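Side-chain contacts in methyltransferase domain-containing protein (Pyrococcus horikoshii, PDB 1VE3), which probably acts as an S-adenosylmethionine-dependent methyltransferase, its own substrate not established, and holds S-adenosylmethionine in the crystal: residues Tyr21-Arg24 against Ile25-Glu29; Arg77-Ala80 against Lys81-Glu84; Lys4-Tyr7 against Arg8-Thr12. All coordinates share one frame; numbering follows the deposited sequence.

Interaction 1: residues Tyr21-Arg24 against Ile25-Glu29; sequences YRSR and IETLE. With SAM (S-adenosylmethionine), chain C.
Tyr-21 and Ile-25 meet on helix 19-34, where it borders the S-adenosylmethionine pocket, and the contact is a local one between side chains a turn apart. The CD1 methyl of Ile-25 arrives at the edge of the tyrosine ring, near its plane, with Ile-25 CD1 3.8 Å from Tyr-21 CD1. Ile-25 suits this place because its longer branch, extended beyond CG1, carries the CD1 methyl to the ring of the preceding turn, while Phe-52 and Leu-55 of helix 51-58 also touch it. A different group lies over the ring: Arg-24 NH1 stands 3.6 Å above the plane of Tyr-21, over its centre. A bend in the arginine chain at chi3 (56°) turns the guanidinium to this position. From there Arg-24 NH2 reaches OXT of the ligand carboxylate at 2.4 Å, a hydrogen bond so short that its exact length is doubtful; an arginine suits the place, being long and charged enough to reach an anion. The same nitrogen makes a salt bridge with Asp-111. Tyrosine offers both a flat face and a hydroxyl: Tyr-21 OH is hydrogen-bonded to Gly-51 N and lies 3.2 Å from SAM O.

Main-chain hydrogen bonds of the helix run beneath these side chains. The straightest is Glu-26 N to Arg-22 O, 2.9 Å long with an N-H...O angle of 179°. Ser-23 O has a second kind of donor, since Thr-27 OG1 bonds it at 2.9 Å from a position tilted 29° out of the carbonyl plane; the backbone N of Thr-27 adds only a weak bond.

Chemically, the tyrosine ring and the Asp-111 carboxylate probably limit how the guanidinium of Arg-24 can turn, consistent with its being held ready for the ligand carboxylate.

Interaction 2: residues Arg77-Ala80 against Lys81-Glu84; sequences REYA and KSRE
Ser-82 folds back onto Tyr-79 and Glu-78 in the last turn of helix 70-82, the helix of a beta-alpha-beta unit between strands 62-67 and 88-91. Main-chain bonds come first. Lys-81 N donates to Arg-77 O at 2.8 Å, Ser-82 N to Glu-78 O, and Arg-83 N to Tyr-79 O. The helix then ends in a Schellman motif: Glu-84 leaves helical geometry with a positive phi of 51°, a left-handed conformation that glycine adopts most easily but that glutamate takes here.

Side-chain hydroxyl contacts form the second group. Ser-82 holds OG between its own backbone N and carbonyl carbon (chi1 62°), a crowded position that a small hydroxyl tolerates and that turns it toward the preceding turn. Ser-82 OG lies 2.9 Å from Tyr-79 O and 3.2 Å from Glu-78 O; its single proton could serve either, and the choice is not settled.

Carbon contacts are the third. Arg-83 lays the start of its chain on the tyrosine carbonyl, with Arg-83 CB 3.3 Å from Tyr-79 O. Lys-81 CB similarly rests 3.4 Å from Glu-78 O, while its amine leads away. Ala-80 is small enough to be buried where the helix meets Phe-54 of helix 51-58, which Tyr-79 and Arg-83 touch as well.

The two arginines end on different partners. Arg-83, extended from CG to NE, forms a salt bridge through NE with Glu-173 of the second subunit, and Arg-77 NH2 is hydrogen-bonded to Phe-89 O on strand 88-91.

The chemistry thus divides the work: a serine hydroxyl supplements the main-chain donors near the helix end, and a long arginine carries positive charge from that end to an acidic partner across the dimer interface.

Interaction 3: residues Lys4-Tyr7 against Arg8-Thr12; sequences KEYY and RVFPT. With SAM (S-adenosylmethionine), chain C.
Tyr-6 and Phe-10 pack across the end of the N-terminal helix 4-9, which lies beside the S-adenosylmethionine pocket. This is the tight side. The two rings meet obliquely, their planes 57° apart and centroids 5.5 Å from each other. Val-9 CG1 sits over the centre of the phenylalanine face, so the branched valine and the flat ring fit together. On the pocket side, Tyr-7 is buried with Tyr-6 CD2 over one face of its ring, and Tyr-7 OH is hydrogen-bonded to His-115 NE2 and stands 3.4 Å from the sulfonium sulfur, SAM SD. A leucine in place of Tyr-7, lacking that hydroxyl, would probably leave His-115 without this mate and open a gap beside the sulfonium.

The Arg-8 side is looser and more exposed to solvent. Arg-8 bends at chi3 (58°), bringing its NH2 to Glu-5 OE2 in a salt bridge of 3.1 Å, with OE2 at the guanidinium edge and the two planes 54° apart. The pair suits this surface because together they are long enough to bridge one turn. Back at the helix end, Phe-10 CD1 lies 3.0 Å from Tyr-6 O, which sits in the plane of the phenylalanine ring at its edge.

How the interactions relate
Along the chain the order is interaction 3, interaction 1, interaction 2, on helices 4-9, 19-34 and 70-82. Their centres are about 18 to 20 Å apart. Interactions 1 and 3 occupy consecutive helices and touch, Arg-24 NH1 making a weak hydrogen bond to Thr-12 O; both also reach the same S-adenosylmethionine, one at its carboxylate and the other at its sulfur. Interaction 2 touches neither, its nearest atoms about 6 Å from interaction 1 and about 7 Å from interaction 3. It belongs to the Rossmann-like alpha/beta part. The N-terminal helices thus border the ligand pocket, while interactions 1 and 2 each touch the second subunit.

Interaction 1: residues Tyr21-Arg24 against Ile25-Glu29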
loop_
_atom_site.group_PDB
_atom_site.type_symbol
_atom_site.label_atom_id
_atom_site.label_comp_id
_atom_site.label_asym_id
_atom_site.label_seq_id
_atom_site.Cartn_x
_atom_site.Cartn_y
_atom_site.Cartn_z
ATOM N N TYR A 21 -3.989 -0.742 -0.968
ATOM C CA TYR A 21 -4.031 -2.155 -1.329
ATOM C C TYR A 21 -2.684 -2.846 -1.086
ATOM O O TYR A 21 -2.635 -3.961 -0.553
ATOM C CB TYR A 21 -4.434 -2.279 -2.803
ATOM C CG TYR A 21 -5.157 -3.557 -3.192
ATOM C CD1 TYR A 21 -4.534 -4.801 -3.095
ATOM C CD2 TYR A 21 -6.450 -3.509 -3.712
ATOM C CE1 TYR A 21 -5.183 -5.972 -3.519
ATOM C CE2 TYR A 21 -7.108 -4.667 -4.135
ATOM C CZ TYR A 21 -6.469 -5.893 -4.038
ATOM O OH TYR A 21 -7.115 -7.033 -4.471
ATOM N N ARG A 22 -1.593 -2.189 -1.475
ATOM C CA ARG A 22 -0.259 -2.757 -1.298
ATOM C C ARG A 22 0.035 -2.993 0.173
ATOM O O ARG A 22 0.649 -3.993 0.540
ATOM C CB ARG A 22 0.805 -1.839 -1.900
ATOM C CG ARG A 22 0.766 -1.770 -3.418
ATOM C CD ARG A 22 1.900 -0.908 -3.970
ATOM N NE ARG A 22 2.006 -1.041 -5.421
ATOM C CZ ARG A 22 2.977 -0.508 -6.158
ATOM N NH1 ARG A 22 3.937 0.205 -5.583
ATOM N NH2 ARG A 22 2.987 -0.693 -7.472
ATOM N N SER A 23 -0.410 -2.061 1.008
ATOM C CA SER A 23 -0.225 -2.158 2.449
ATOM C C SER A 23 -0.839 -3.454 2.978
ATOM O O SER A 23 -0.244 -4.138 3.810
ATOM C CB SER A 23 -0.882 -0.964 3.143
ATOM O OG SER A 23 -0.850 -1.127 4.551
ATOM N N ARG A 24 -2.033 -3.782 2.490
ATOM C CA ARG A 24 -2.731 -4.991 2.907
ATOM C C ARG A 24 -1.963 -6.233 2.460
ATOM O O ARG A 24 -1.800 -7.184 3.227
ATOM C CB ARG A 24 -4.140 -5.004 2.319
ATOM C CG ARG A 24 -5.017 -3.849 2.799
ATOM C CD ARG A 24 -6.279 -3.759 1.969
ATOM N NE ARG A 24 -6.998 -5.017 1.995
ATOM C CZ ARG A 24 -7.371 -5.699 0.919
ATOM N NH1 ARG A 24 -7.106 -5.253 -0.303
ATOM N NH2 ARG A 24 -7.995 -6.851 1.077
ATOM N N ILE A 25 -1.487 -6.219 1.220
ATOM C CA ILE A 25 -0.731 -7.344 0.692
ATOM C C ILE A 25 0.549 -7.583 1.491
ATOM O O ILE A 25 0.783 -8.681 1.997
ATOM C CB ILE A 25 -0.366 -7.117 -0.799
ATOM C CG1 ILE A 25 -1.623 -7.244 -1.660
ATOM C CG2 ILE A 25 0.694 -8.112 -1.245
ATOM C CD1 ILE A 25 -1.391 -7.012 -3.138
ATOM N N GLU A 26 1.366 -6.548 1.628
ATOM C CA GLU A 26 2.630 -6.684 2.337
ATOM C C GLU A 26 2.479 -7.012 3.821
ATOM O O GLU A 26 3.407 -7.520 4.452
ATOM C CB GLU A 26 3.465 -5.417 2.136
ATOM C CG GLU A 26 3.630 -5.060 0.660
ATOM C CD GLU A 26 4.569 -3.895 0.417
ATOM O OE1 GLU A 26 4.476 -2.880 1.145
ATOM O OE2 GLU A 26 5.394 -3.991 -0.517
ATOM N N THR A 27 1.312 -6.732 4.386
ATOM C CA THR A 27 1.101 -7.044 5.790
ATOM C C THR A 27 0.800 -8.537 5.933
ATOM O O THR A 27 1.331 -9.205 6.817
ATOM C CB THR A 27 -0.062 -6.215 6.388
ATOM O OG1 THR A 27 0.344 -4.845 6.513
ATOM C CG2 THR A 27 -0.453 -6.743 7.761
ATOM N N LEU A 28 -0.036 -9.058 5.042
ATOM C CA LEU A 28 -0.413 -10.469 5.082
ATOM C C LEU A 28 0.579 -11.418 4.417
ATOM O O LEU A 28 0.724 -12.558 4.848
ATOM C CB LEU A 28 -1.799 -10.662 4.452
ATOM C CG LEU A 28 -2.949 -9.992 5.206
ATOM C CD1 LEU A 28 -4.271 -10.267 4.505
ATOM C CD2 LEU A 28 -2.986 -10.525 6.632
ATOM N N GLU A 29 1.254 -10.946 3.374
ATOM C CA GLU A 29 2.220 -11.755 2.630
ATOM C C GLU A 29 3.100 -12.684 3.476
ATOM O O GLU A 29 3.115 -13.896 3.262
ATOM C CB GLU A 29 3.120 -10.850 1.786
ATOM C CG GLU A 29 4.046 -11.613 0.862
ATOM C CD GLU A 29 5.026 -10.709 0.148
ATOM O OE1 GLU A 29 4.591 -9.663 -0.385
ATOM O OE2 GLU A 29 6.230 -11.048 0.114
HETATM N N SAM C . -10.491 -10.832 -0.913
HETATM C CA SAM C . -10.619 -9.441 -1.435
HETATM C C SAM C . -9.353 -8.655 -1.103
HETATM O O SAM C . -8.917 -7.862 -1.947
HETATM O OXT SAM C . -8.850 -8.888 0.041
HETATM C CB SAM C . -11.790 -8.801 -0.760
HETATM C CG SAM C . -12.382 -7.720 -1.520
HETATM S SD SAM C . -13.819 -6.913 -0.708
HETATM C CE SAM C . -13.238 -6.261 0.728
HETATM C "C5'" SAM C . -15.017 -8.233 -0.469
HETATM C "C4'" SAM C . -15.541 -9.006 -1.787
HETATM O "O4'" SAM C . -16.496 -10.049 -1.387
HETATM C "C3'" SAM C . -16.372 -8.136 -2.717
HETATM O "O3'" SAM C . -15.405 -8.099 -3.879
HETATM C "C2'" SAM C . -17.567 -8.881 -3.203
HETATM O "O2'" SAM C . -18.012 -8.872 -4.524
HETATM C "C1'" SAM C . -17.279 -10.279 -2.539
HETATM N N9 SAM C . -18.507 -11.010 -2.202
HETATM C C8 SAM C . -19.642 -10.656 -1.473
HETATM N N7 SAM C . -20.539 -11.608 -1.394
HETATM C C5 SAM C . -19.995 -12.641 -2.094
HETATM C C6 SAM C . -20.436 -13.998 -2.415
HETATM N N6 SAM C . -21.617 -14.488 -2.004
HETATM N N1 SAM C . -19.601 -14.834 -3.187
HETATM C C2 SAM C . -18.387 -14.369 -3.627
HETATM N N3 SAM C . -17.884 -13.127 -3.385
HETATM C C4 SAM C . -18.731 -12.297 -2.609
#

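Interaction 2: residues Arg77-Ala80 against Lys81-Glu84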
loop_
_atom_site.group_PDB
_atom_site.type_symbol
_atom_site.label_atom_id
_atom_site.label_comp_id
_atom_site.label_asym_id
_atom_site.label_seq_id
_atom_site.Cartn_x
_atom_site.Cartn_y
_atom_site.Cartn_z
ATOM N N ARG A 77 -9.570 -9.490 -14.486
ATOM C CA ARG A 77 -9.075 -9.961 -15.771
ATOM C C ARG A 77 -8.135 -8.967 -16.442
ATOM O O ARG A 77 -7.101 -9.359 -16.983
ATOM C CB ARG A 77 -10.258 -10.304 -16.674
ATOM C CG ARG A 77 -10.917 -11.608 -16.251
ATOM C CD ARG A 77 -12.299 -11.813 -16.828
ATOM N NE ARG A 77 -12.828 -13.102 -16.396
ATOM C CZ ARG A 77 -14.109 -13.453 -16.452
ATOM N NH1 ARG A 77 -15.014 -12.606 -16.923
ATOM N NH2 ARG A 77 -14.482 -14.654 -16.028
ATOM N N GLU A 78 -8.479 -7.683 -16.402
ATOM C CA GLU A 78 -7.618 -6.667 -16.999
ATOM C C GLU A 78 -6.280 -6.615 -16.267
ATOM O O GLU A 78 -5.238 -6.409 -16.887
ATOM C CB GLU A 78 -8.294 -5.300 -16.950
ATOM C CG GLU A 78 -9.581 -5.251 -17.746
ATOM C CD GLU A 78 -10.281 -3.920 -17.632
ATOM O OE1 GLU A 78 -9.674 -2.894 -18.010
ATOM O OE2 GLU A 78 -11.439 -3.899 -17.165
ATOM N N TYR A 79 -6.309 -6.797 -14.946
ATOM C CA TYR A 79 -5.070 -6.791 -14.171
ATOM C C TYR A 79 -4.239 -8.006 -14.546
ATOM O O TYR A 79 -3.016 -7.926 -14.649
ATOM C CB TYR A 79 -5.353 -6.819 -12.664
ATOM C CG TYR A 79 -5.664 -5.462 -12.074
ATOM C CD1 TYR A 79 -4.763 -4.402 -12.204
ATOM C CD2 TYR A 79 -6.852 -5.234 -11.381
ATOM C CE1 TYR A 79 -5.036 -3.148 -11.656
ATOM C CE2 TYR A 79 -7.136 -3.984 -10.829
ATOM C CZ TYR A 79 -6.224 -2.945 -10.970
ATOM O OH TYR A 79 -6.492 -1.710 -10.417
ATOM N N ALA A 80 -4.915 -9.132 -14.744
ATOM C CA ALA A 80 -4.247 -10.373 -15.113
ATOM C C ALA A 80 -3.638 -10.218 -16.500
ATOM O O ALA A 80 -2.555 -10.736 -16.779
ATOM C CB ALA A 80 -5.243 -11.525 -15.100
ATOM N N LYS A 81 -4.341 -9.498 -17.367
ATOM C CA LYS A 81 -3.867 -9.271 -18.725
ATOM C C LYS A 81 -2.597 -8.425 -18.680
ATOM O O LYS A 81 -1.559 -8.815 -19.217
ATOM C CB LYS A 81 -4.946 -8.560 -19.545
ATOM C CG LYS A 81 -4.743 -8.622 -21.049
ATOM C CD LYS A 81 -5.890 -7.934 -21.780
ATOM C CE LYS A 81 -5.819 -8.144 -23.289
ATOM N NZ LYS A 81 -4.554 -7.631 -23.883
ATOM N N SER A 82 -2.682 -7.273 -18.019
ATOM C CA SER A 82 -1.541 -6.372 -17.911
ATOM C C SER A 82 -0.351 -7.014 -17.206
ATOM O O SER A 82 0.797 -6.685 -17.497
ATOM C CB SER A 82 -1.942 -5.089 -17.178
ATOM O OG SER A 82 -2.364 -5.363 -15.858
ATOM N N ARG A 83 -0.620 -7.926 -16.277
ATOM C CA ARG A 83 0.462 -8.596 -15.565
ATOM C C ARG A 83 0.804 -9.931 -16.208
ATOM O O ARG A 83 1.686 -10.643 -15.732
ATOM C CB ARG A 83 0.095 -8.818 -14.093
ATOM C CG ARG A 83 0.043 -7.544 -13.269
ATOM C CD ARG A 83 0.076 -7.851 -11.788
ATOM N NE ARG A 83 0.129 -6.637 -10.982
ATOM C CZ ARG A 83 0.238 -6.628 -9.658
ATOM N NH1 ARG A 83 0.310 -7.773 -8.992
ATOM N NH2 ARG A 83 0.264 -5.476 -8.999
ATOM N N GLU A 84 0.110 -10.261 -17.295
ATOM C CA GLU A 84 0.342 -11.523 -17.988
ATOM C C GLU A 84 0.284 -12.668 -16.982
ATOM O O GLU A 84 1.252 -13.397 -16.783
ATOM C CB GLU A 84 1.696 -11.483 -18.704
ATOM C CG GLU A 84 1.664 -10.651 -19.983
ATOM C CD GLU A 84 3.042 -10.389 -20.567
ATOM O OE1 GLU A 84 3.110 -9.974 -21.747
ATOM O OE2 GLU A 84 4.048 -10.586 -19.850
#

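Interaction 3: residues Lys4-Tyr7 against Arg8-Thr12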
loop_
_atom_site.group_PDB
_atom_site.type_symbol
_atom_site.label_atom_id
_atom_site.label_comp_id
_atom_site.label_asym_id
_atom_site.label_seq_id
_atom_site.Cartn_x
_atom_site.Cartn_y
_atom_site.Cartn_z
ATOM N N LYS A 4 -21.484 -1.027 -3.888
ATOM C CA LYS A 4 -20.979 -0.321 -5.067
ATOM C C LYS A 4 -20.251 1.006 -4.829
ATOM O O LYS A 4 -19.094 1.155 -5.211
ATOM C CB LYS A 4 -22.126 -0.107 -6.063
ATOM C CG LYS A 4 -21.714 0.524 -7.390
ATOM C CD LYS A 4 -22.907 0.651 -8.330
ATOM C CE LYS A 4 -22.587 1.527 -9.538
ATOM N NZ LYS A 4 -21.508 0.961 -10.397
ATOM N N GLU A 5 -20.914 1.973 -4.206
ATOM C CA GLU A 5 -20.279 3.269 -3.962
ATOM C C GLU A 5 -19.071 3.164 -3.043
ATOM O O GLU A 5 -18.031 3.775 -3.280
ATOM C CB GLU A 5 -21.288 4.252 -3.374
ATOM C CG GLU A 5 -20.681 5.570 -2.941
ATOM C CD GLU A 5 -21.643 6.731 -3.103
ATOM O OE1 GLU A 5 -22.811 6.604 -2.675
ATOM O OE2 GLU A 5 -21.223 7.773 -3.657
ATOM N N TYR A 6 -19.216 2.392 -1.981
ATOM C CA TYR A 6 -18.136 2.193 -1.029
ATOM C C TYR A 6 -16.864 1.726 -1.718
ATOM O O TYR A 6 -15.774 2.174 -1.383
ATOM C CB TYR A 6 -18.574 1.150 -0.003
ATOM C CG TYR A 6 -17.516 0.719 0.974
ATOM C CD1 TYR A 6 -17.096 1.565 1.999
ATOM C CD2 TYR A 6 -16.973 -0.568 0.913
ATOM C CE1 TYR A 6 -16.168 1.136 2.946
ATOM C CE2 TYR A 6 -16.047 -0.999 1.852
ATOM C CZ TYR A 6 -15.654 -0.153 2.867
ATOM O OH TYR A 6 -14.794 -0.610 3.841
ATOM N N TYR A 7 -17.012 0.803 -2.661
ATOM C CA TYR A 7 -15.859 0.271 -3.374
ATOM C C TYR A 7 -15.351 1.211 -4.466
ATOM O O TYR A 7 -14.151 1.274 -4.721
ATOM C CB TYR A 7 -16.185 -1.110 -3.957
ATOM C CG TYR A 7 -16.286 -2.190 -2.898
ATOM C CD1 TYR A 7 -15.226 -2.436 -2.028
ATOM C CD2 TYR A 7 -17.446 -2.951 -2.752
ATOM C CE1 TYR A 7 -15.320 -3.415 -1.030
ATOM C CE2 TYR A 7 -17.548 -3.931 -1.762
ATOM C CZ TYR A 7 -16.481 -4.155 -0.904
ATOM O OH TYR A 7 -16.574 -5.109 0.080
ATOM N N ARG A 8 -16.256 1.948 -5.101
ATOM C CA ARG A 8 -15.866 2.894 -6.147
ATOM C C ARG A 8 -15.060 4.042 -5.540
ATOM O O ARG A 8 -14.079 4.507 -6.123
ATOM C CB ARG A 8 -17.110 3.449 -6.853
ATOM C CG ARG A 8 -16.809 4.521 -7.896
ATOM C CD ARG A 8 -18.053 4.918 -8.696
ATOM N NE ARG A 8 -19.139 5.411 -7.850
ATOM C CZ ARG A 8 -19.080 6.514 -7.111
ATOM N NH1 ARG A 8 -17.982 7.258 -7.109
ATOM N NH2 ARG A 8 -20.117 6.865 -6.358
ATOM N N VAL A 9 -15.478 4.483 -4.358
ATOM C CA VAL A 9 -14.820 5.576 -3.653
ATOM C C VAL A 9 -13.437 5.253 -3.075
ATOM O O VAL A 9 -12.514 6.061 -3.197
ATOM C CB VAL A 9 -15.723 6.106 -2.518
ATOM C CG1 VAL A 9 -14.908 6.926 -1.532
ATOM C CG2 VAL A 9 -16.840 6.958 -3.108
ATOM N N PHE A 10 -13.291 4.091 -2.439
ATOM C CA PHE A 10 -12.004 3.715 -1.847
ATOM C C PHE A 10 -11.214 2.725 -2.700
ATOM O O PHE A 10 -11.783 1.821 -3.305
ATOM C CB PHE A 10 -12.207 3.135 -0.445
ATOM C CG PHE A 10 -12.961 4.042 0.475
ATOM C CD1 PHE A 10 -14.341 3.917 0.622
ATOM C CD2 PHE A 10 -12.300 5.047 1.173
ATOM C CE1 PHE A 10 -15.054 4.780 1.450
ATOM C CE2 PHE A 10 -13.000 5.919 2.004
ATOM C CZ PHE A 10 -14.383 5.785 2.142
ATOM N N PRO A 11 -9.881 2.892 -2.756
ATOM C CA PRO A 11 -8.994 2.029 -3.535
ATOM C C PRO A 11 -8.552 0.758 -2.820
ATOM O O PRO A 11 -8.102 -0.195 -3.462
ATOM C CB PRO A 11 -7.818 2.947 -3.828
ATOM C CG PRO A 11 -7.691 3.699 -2.541
ATOM C CD PRO A 11 -9.139 4.054 -2.230
ATOM N N THR A 12 -8.683 0.752 -1.497
ATOM C CA THR A 12 -8.274 -0.375 -0.659
ATOM C C THR A 12 -8.571 -1.775 -1.197
ATOM O O THR A 12 -7.761 -2.683 -1.053
ATOM C CB THR A 12 -8.907 -0.274 0.742
ATOM O OG1 THR A 12 -8.793 1.073 1.217
ATOM C CG2 THR A 12 -8.192 -1.198 1.712
HETATM N N SAM C . -10.491 -10.832 -0.913
HETATM C CA SAM C . -10.619 -9.441 -1.435
HETATM C C SAM C . -9.353 -8.655 -1.103
HETATM O O SAM C . -8.917 -7.862 -1.947
HETATM O OXT SAM C . -8.850 -8.888 0.041
HETATM C CB SAM C . -11.790 -8.801 -0.760
HETATM C CG SAM C . -12.382 -7.720 -1.520
HETATM S SD SAM C . -13.819 -6.913 -0.708
HETATM C CE SAM C . -13.238 -6.261 0.728
HETATM C "C5'" SAM C . -15.017 -8.233 -0.469
HETATM C "C4'" SAM C . -15.541 -9.006 -1.787
HETATM O "O4'" SAM C . -16.496 -10.049 -1.387
HETATM C "C3'" SAM C . -16.372 -8.136 -2.717
HETATM O "O3'" SAM C . -15.405 -8.099 -3.879
HETATM C "C2'" SAM C . -17.567 -8.881 -3.203
HETATM O "O2'" SAM C . -18.012 -8.872 -4.524
HETATM C "C1'" SAM C . -17.279 -10.279 -2.539
HETATM N N9 SAM C . -18.507 -11.010 -2.202
HETATM C C8 SAM C . -19.642 -10.656 -1.473
HETATM N N7 SAM C . -20.539 -11.608 -1.394
HETATM C C5 SAM C . -19.995 -12.641 -2.094
HETATM C C6 SAM C . -20.436 -13.998 -2.415
HETATM N N6 SAM C . -21.617 -14.488 -2.004
HETATM N N1 SAM C . -19.601 -14.834 -3.187
HETATM C C2 SAM C . -18.387 -14.369 -3.627
HETATM N N3 SAM C . -17.884 -13.127 -3.385
HETATM C C4 SAM C . -18.731 -12.297 -2.609
#